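PDB 6Y1W: putative tryptophan halogenase from Xanthomonas campestris pv. campestris, which is a flavin-dependent halogenase, probably using FAD to halogenate an aromatic substrate as the related tryptophan halogenases do. Local coordinates for residues A[278-283]-A[498-503]; A[86-91]-A[493-498]. One frame throughout, in Å; residues are numbered along the deposited sequence.

Contact 1 of 2, residues A[278-283]-A[498-503]. With BUD ((2S,3S)-butane-2,3-diol), chain L.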
loop_
_atom_site.group_PDB
_atom_site.type_symbol
_atom_site.label_atom_id
_atom_site.label_comp_id
_atom_site.label_asym_id
_atom_site.label_seq_id
_atom_site.Cartn_x
_atom_site.Cartn_y
_atom_site.Cartn_z
ATOM N N PRO A 278 -10.436 -27.974 -12.442
ATOM C CA PRO A 278 -11.520 -28.892 -12.078
ATOM C C PRO A 278 -12.806 -28.173 -11.719
ATOM O O PRO A 278 -12.802 -27.282 -10.857
ATOM C CB PRO A 278 -10.954 -29.625 -10.851
ATOM C CG PRO A 278 -10.170 -28.534 -10.137
ATOM C CD PRO A 278 -9.491 -27.782 -11.314
ATOM N N LEU A 279 -13.924 -28.585 -12.335
ATOM C CA LEU A 279 -15.265 -28.186 -11.917
ATOM C C LEU A 279 -15.930 -29.388 -11.240
ATOM O O LEU A 279 -15.332 -30.468 -11.128
ATOM C CB LEU A 279 -16.074 -27.676 -13.113
ATOM C CG LEU A 279 -15.445 -26.426 -13.749
ATOM C CD1 LEU A 279 -16.296 -26.007 -14.956
ATOM C CD2 LEU A 279 -15.307 -25.268 -12.760
ATOM N N GLN A 280 -17.160 -29.204 -10.753
ATOM C CA GLN A 280 -17.732 -30.295 -9.948
ATOM C C GLN A 280 -17.999 -31.551 -10.767
ATOM O O GLN A 280 -17.905 -32.667 -10.220
ATOM C CB GLN A 280 -19.022 -29.826 -9.269
ATOM C CG GLN A 280 -18.724 -28.928 -8.060
ATOM C CD GLN A 280 -19.934 -28.741 -7.126
ATOM O OE1 GLN A 280 -20.745 -29.666 -6.917
ATOM N NE2 GLN A 280 -20.053 -27.541 -6.554
ATOM N N HIS A 281 -18.274 -31.419 -12.077
ATOM C CA HIS A 281 -18.642 -32.588 -12.873
ATOM C C HIS A 281 -17.966 -32.631 -14.214
ATOM O O HIS A 281 -18.434 -33.367 -15.097
ATOM C CB HIS A 281 -20.162 -32.664 -13.075
ATOM C CG HIS A 281 -20.898 -32.744 -11.777
ATOM N ND1 HIS A 281 -20.970 -33.907 -11.022
ATOM C CD2 HIS A 281 -21.588 -31.806 -11.097
ATOM C CE1 HIS A 281 -21.660 -33.662 -9.920
ATOM N NE2 HIS A 281 -22.064 -32.403 -9.952
ATOM N N ARG A 282 -16.931 -31.814 -14.428
ATOM C CA ARG A 282 -16.133 -31.871 -15.647
ATOM C C ARG A 282 -14.818 -31.150 -15.366
ATOM O O ARG A 282 -14.608 -30.599 -14.278
ATOM C CB ARG A 282 -16.884 -31.252 -16.830
ATOM C CG ARG A 282 -16.906 -29.741 -16.777
ATOM C CD ARG A 282 -17.526 -29.150 -18.069
ATOM N NE ARG A 282 -17.127 -27.758 -18.283
ATOM C CZ ARG A 282 -17.882 -26.717 -17.927
ATOM N NH1 ARG A 282 -19.057 -26.927 -17.353
ATOM N NH2 ARG A 282 -17.459 -25.467 -18.156
ATOM N N VAL A 283 -13.946 -31.139 -16.372
ATOM C CA VAL A 283 -12.634 -30.509 -16.259
ATOM C C VAL A 283 -12.416 -29.594 -17.456
ATOM O O VAL A 283 -12.711 -29.977 -18.594
ATOM C CB VAL A 283 -11.556 -31.605 -16.182
ATOM C CG1 VAL A 283 -10.146 -31.004 -16.285
ATOM C CG2 VAL A 283 -11.728 -32.395 -14.872
ATOM N N ARG A 498 -21.077 -31.609 0.912
ATOM C CA ARG A 498 -21.817 -31.083 2.059
ATOM C C ARG A 498 -22.082 -29.585 1.983
ATOM O O ARG A 498 -23.085 -29.110 2.539
ATOM C CB ARG A 498 -21.062 -31.362 3.370
ATOM C CG ARG A 498 -20.607 -32.793 3.550
ATOM C CD ARG A 498 -20.130 -33.059 4.985
ATOM N NE ARG A 498 -18.997 -32.221 5.385
ATOM C CZ ARG A 498 -17.823 -32.697 5.801
ATOM N NH1 ARG A 498 -16.847 -31.865 6.148
ATOM N NH2 ARG A 498 -17.622 -34.010 5.871
ATOM N N TYR A 499 -21.233 -28.815 1.307
ATOM C CA TYR A 499 -21.298 -27.360 1.411
ATOM C C TYR A 499 -21.990 -26.708 0.223
ATOM O O TYR A 499 -22.772 -25.774 0.400
ATOM C CB TYR A 499 -19.879 -26.792 1.539
ATOM C CG TYR A 499 -19.811 -25.281 1.677
ATOM C CD1 TYR A 499 -20.183 -24.644 2.864
ATOM C CD2 TYR A 499 -19.343 -24.484 0.613
ATOM C CE1 TYR A 499 -20.118 -23.260 2.977
ATOM C CE2 TYR A 499 -19.260 -23.127 0.720
ATOM C CZ TYR A 499 -19.643 -22.498 1.895
ATOM O OH TYR A 499 -19.544 -21.139 2.003
ATOM N N CYS A 500 -21.730 -27.191 -0.983
ATOM C CA CYS A 500 -22.226 -26.492 -2.145
ATOM C C CYS A 500 -22.439 -27.437 -3.313
ATOM O O CYS A 500 -21.996 -27.136 -4.417
ATOM C CB CYS A 500 -21.244 -25.361 -2.510
ATOM S SG CYS A 500 -19.564 -25.946 -2.859
ATOM N N PRO A 501 -23.136 -28.565 -3.129
ATOM C CA PRO A 501 -23.295 -29.519 -4.239
ATOM C C PRO A 501 -24.081 -28.941 -5.411
ATOM O O PRO A 501 -25.168 -28.357 -5.253
ATOM C CB PRO A 501 -24.029 -30.705 -3.582
ATOM C CG PRO A 501 -24.736 -30.111 -2.431
ATOM C CD PRO A 501 -23.801 -29.048 -1.896
ATOM N N ALA A 502 -23.474 -29.042 -6.612
ATOM C CA ALA A 502 -24.076 -28.660 -7.876
ATOM C C ALA A 502 -24.682 -29.896 -8.528
ATOM O O ALA A 502 -24.117 -30.985 -8.428
ATOM C CB ALA A 502 -23.044 -28.060 -8.845
ATOM N N PRO A 503 -25.800 -29.737 -9.221
ATOM C CA PRO A 503 -26.407 -30.896 -9.896
ATOM C C PRO A 503 -25.557 -31.382 -11.068
ATOM O O PRO A 503 -25.068 -30.591 -11.880
ATOM C CB PRO A 503 -27.756 -30.348 -10.382
ATOM C CG PRO A 503 -27.533 -28.880 -10.541
ATOM C CD PRO A 503 -26.558 -28.493 -9.433
HETATM C C1 BUD L . -21.087 -26.867 -23.157
HETATM O O1 BUD L . -22.781 -27.063 -21.464
HETATM C C2 BUD L . -21.641 -27.700 -22.008
HETATM O O2 BUD L . -21.075 -28.726 -19.946
HETATM C C3 BUD L . -20.597 -27.836 -20.911
HETATM C C4 BUD L . -19.341 -28.462 -21.506
#

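Contact 2 of 2, residues A[86-91]-A[493-498]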
loop_
_atom_site.group_PDB
_atom_site.type_symbol
_atom_site.label_atom_id
_atom_site.label_comp_id
_atom_site.label_asym_id
_atom_site.label_seq_id
_atom_site.Cartn_x
_atom_site.Cartn_y
_atom_site.Cartn_z
ATOM N N ALA A 86 -19.001 -24.811 -9.146
ATOM C CA ALA A 86 -17.678 -24.354 -8.718
ATOM C C ALA A 86 -16.997 -25.301 -7.739
ATOM O O ALA A 86 -17.645 -26.026 -6.984
ATOM C CB ALA A 86 -17.761 -22.965 -8.073
ATOM N N THR A 87 -15.657 -25.271 -7.740
ATOM C CA THR A 87 -14.865 -25.972 -6.735
ATOM C C THR A 87 -13.918 -24.980 -6.072
ATOM O O THR A 87 -13.795 -23.829 -6.499
ATOM C CB THR A 87 -14.050 -27.147 -7.344
ATOM O OG1 THR A 87 -13.076 -26.625 -8.259
ATOM C CG2 THR A 87 -14.984 -28.155 -8.123
ATOM N N PHE A 88 -13.223 -25.431 -5.041
ATOM C CA PHE A 88 -12.278 -24.553 -4.366
ATOM C C PHE A 88 -10.888 -24.632 -4.987
ATOM O O PHE A 88 -10.471 -25.668 -5.527
ATOM C CB PHE A 88 -12.203 -24.888 -2.867
ATOM C CG PHE A 88 -13.467 -24.563 -2.131
ATOM C CD1 PHE A 88 -13.739 -23.235 -1.738
ATOM C CD2 PHE A 88 -14.409 -25.540 -1.858
ATOM C CE1 PHE A 88 -14.925 -22.903 -1.091
ATOM C CE2 PHE A 88 -15.611 -25.198 -1.203
ATOM C CZ PHE A 88 -15.859 -23.891 -0.826
ATOM N N LYS A 89 -10.158 -23.512 -4.873
ATOM C CA LYS A 89 -8.803 -23.403 -5.397
ATOM C C LYS A 89 -7.909 -22.842 -4.316
ATOM O O LYS A 89 -8.242 -21.808 -3.738
ATOM C CB LYS A 89 -8.783 -22.451 -6.613
ATOM C CG LYS A 89 -7.367 -22.181 -7.137
ATOM C CD LYS A 89 -7.410 -21.121 -8.224
ATOM C CE LYS A 89 -5.958 -20.700 -8.598
ATOM N NZ LYS A 89 -5.989 -19.359 -9.342
ATOM N N VAL A 90 -6.771 -23.507 -4.053
ATOM C CA VAL A 90 -5.793 -22.982 -3.097
ATOM C C VAL A 90 -4.457 -22.645 -3.742
ATOM O O VAL A 90 -3.550 -22.180 -3.039
ATOM C CB VAL A 90 -5.580 -23.937 -1.907
ATOM C CG1 VAL A 90 -6.871 -24.094 -1.116
ATOM C CG2 VAL A 90 -5.077 -25.308 -2.404
ATOM N N GLY A 91 -4.295 -22.858 -5.049
ATOM C CA GLY A 91 -3.011 -22.557 -5.662
ATOM C C GLY A 91 -2.972 -23.040 -7.100
ATOM O O GLY A 91 -3.963 -23.553 -7.638
ATOM N N ALA A 493 -13.771 -33.334 -2.234
ATOM C CA ALA A 493 -15.055 -33.825 -2.720
ATOM C C ALA A 493 -16.051 -33.972 -1.586
ATOM O O ALA A 493 -17.237 -33.688 -1.763
ATOM C CB ALA A 493 -14.875 -35.172 -3.417
ATOM N N GLU A 494 -15.587 -34.414 -0.409
ATOM C CA GLU A 494 -16.502 -34.529 0.720
ATOM C C GLU A 494 -16.991 -33.159 1.164
ATOM O O GLU A 494 -18.178 -32.978 1.475
ATOM C CB GLU A 494 -15.816 -35.261 1.874
ATOM C CG GLU A 494 -15.855 -36.759 1.686
ATOM C CD GLU A 494 -14.984 -37.495 2.673
ATOM O OE1 GLU A 494 -14.470 -38.580 2.302
ATOM O OE2 GLU A 494 -14.831 -36.989 3.814
ATOM N N PHE A 495 -16.102 -32.168 1.175
ATOM C CA PHE A 495 -16.533 -30.841 1.561
ATOM C C PHE A 495 -17.526 -30.268 0.551
ATOM O O PHE A 495 -18.548 -29.701 0.939
ATOM C CB PHE A 495 -15.319 -29.914 1.739
ATOM C CG PHE A 495 -15.693 -28.627 2.378
ATOM C CD1 PHE A 495 -15.940 -28.571 3.756
ATOM C CD2 PHE A 495 -15.885 -27.490 1.617
ATOM C CE1 PHE A 495 -16.350 -27.372 4.353
ATOM C CE2 PHE A 495 -16.296 -26.304 2.201
ATOM C CZ PHE A 495 -16.532 -26.235 3.579
ATOM N N LEU A 496 -17.250 -30.424 -0.751
ATOM C CA LEU A 496 -18.173 -29.920 -1.767
ATOM C C LEU A 496 -19.562 -30.540 -1.619
ATOM O O LEU A 496 -20.577 -29.849 -1.700
ATOM C CB LEU A 496 -17.625 -30.211 -3.159
ATOM C CG LEU A 496 -16.297 -29.504 -3.510
ATOM C CD1 LEU A 496 -15.728 -30.127 -4.773
ATOM C CD2 LEU A 496 -16.620 -28.001 -3.761
ATOM N N ARG A 497 -19.601 -31.857 -1.447
ATOM C CA ARG A 497 -20.885 -32.542 -1.342
ATOM C C ARG A 497 -21.723 -31.990 -0.195
ATOM O O ARG A 497 -22.958 -31.940 -0.294
ATOM C CB ARG A 497 -20.656 -34.029 -1.133
ATOM C CG ARG A 497 -20.586 -34.807 -2.433
ATOM C CD ARG A 497 -20.714 -36.303 -2.181
ATOM N NE ARG A 497 -19.487 -36.867 -1.624
ATOM C CZ ARG A 497 -18.459 -37.275 -2.361
ATOM N NH1 ARG A 497 -18.519 -37.170 -3.687
ATOM N NH2 ARG A 497 -17.378 -37.785 -1.775
ATOM N N ARG A 498 -21.077 -31.609 0.912
ATOM C CA ARG A 498 -21.817 -31.083 2.059
ATOM C C ARG A 498 -22.082 -29.585 1.983
ATOM O O ARG A 498 -23.085 -29.110 2.539
ATOM C CB ARG A 498 -21.062 -31.362 3.370
ATOM C CG ARG A 498 -20.607 -32.793 3.550
ATOM C CD ARG A 498 -20.130 -33.059 4.985
ATOM N NE ARG A 498 -18.997 -32.221 5.385
ATOM C CZ ARG A 498 -17.823 -32.697 5.801
ATOM N NH1 ARG A 498 -16.847 -31.865 6.148
ATOM N NH2 ARG A 498 -17.622 -34.010 5.871
#

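Contact 1 of 2, residues A[278-283]-A[498-503]
Gln280 and Ala502 face each other with their CA atoms 6.9 Å apart, where the turn joining strands 272-278 and 283-289 meets the loop into which the chain passes at Cys500 after helix 492-499. The turn is closed by a backbone bond from Leu279 N to Arg282 O. Its two tip residues then read the passing backbone with their side chains. Gln280 runs extended beyond CG (chi2 -164°) and presents both ends of its amide: OE1 accepts from Ala502 N at 2.8 Å, and NE2 donates to Cys500 O at 2.9 Å, nearly straight and close to the amide plane. The methyl of Ala502 rests against the same amide, its CB 3.4 Å from Gln280 OE1. NE2 also donates to Ala86 O, so two carbonyls on NE2 and one N-H on OE1 together define which way round the amide lies. Next to it, the His281 ring points NE2 at Ala502 O, 2.9 Å away; the oxygen lies near the ring plane, while the nitrogen stands above the carbonyl plane. Donation from NE2 requires a proton there. Behind the tip, Arg282 is sandwiched: Leu279 CD1 lies over the centre of one guanidinium face, and a bound butanediol lies towards the rim of the other. Asp166 pairs with that guanidinium. The arrangement is that of a beta-hairpin turn whose side chains tether an irregular C-terminal segment through its peptide groups.

Contact 2 of 2, residues A[86-91]-A[493-498]
Leu496 reaches from helix 492-499 toward Thr87 and Phe88 on the edge strand 87-89, just before the predicted active-site residue Lys89; the axes of helix segment 493-498 and strand 87-89 pass 9.3 Å apart at 132°. The two methyls of Leu496 divide the work. Leu496 CD2 lies 3.8 Å from Phe88 CD2 and also near Ala86 O, whereas Leu496 CD1 touches Thr87 CG2 more loosely at 4.0 Å. One residue earlier, Phe495 has CG anti to the backbone N (chi1 -169°) and brings its ring edge to Phe88. Phe88 CE2 and Phe495 CE2 are 3.6 Å apart. The ring planes are inclined by 60° and their centroids lie 5.7 Å apart, an oblique pairing. This aromatic and leucine cluster is the tight part; Phe151 stacks on Phe88, and Tyr161 meets it edge-to-face. Away from the strand, the helix turns Arg497 and Arg498 outward to the exposed side, where neither touches segment 86-91. The polar end of Thr87 is served separately, OG1 bonding to Pro278 O and to His164. With no hydrogen bond joining the two segments, helix segment 493-498 is held against Ala86, Thr87 and Phe88, at the start of strand 87-89, by apolar contact and shape alone.

Both contacts use helix 492-499, contact 1 mainly through the loop that follows it; their centres are about 7 Å apart and they share Arg498. They illustrate how chemistry follows position: contact 2 is buried and apolar where the helix lies against strand 87-89, whereas contact 1, partly buried, relies on hydrogen bonds to peptide groups that no longer belong to a helix. The two are also joined directly. Besides the bond between Pro278 and Thr87, Leu279 C packs at 3.5 Å from Thr87 CG2, so the hairpin turn, the edge strand and the C-terminal segment meet as three neighbouring elements drawn from distant parts of the chain.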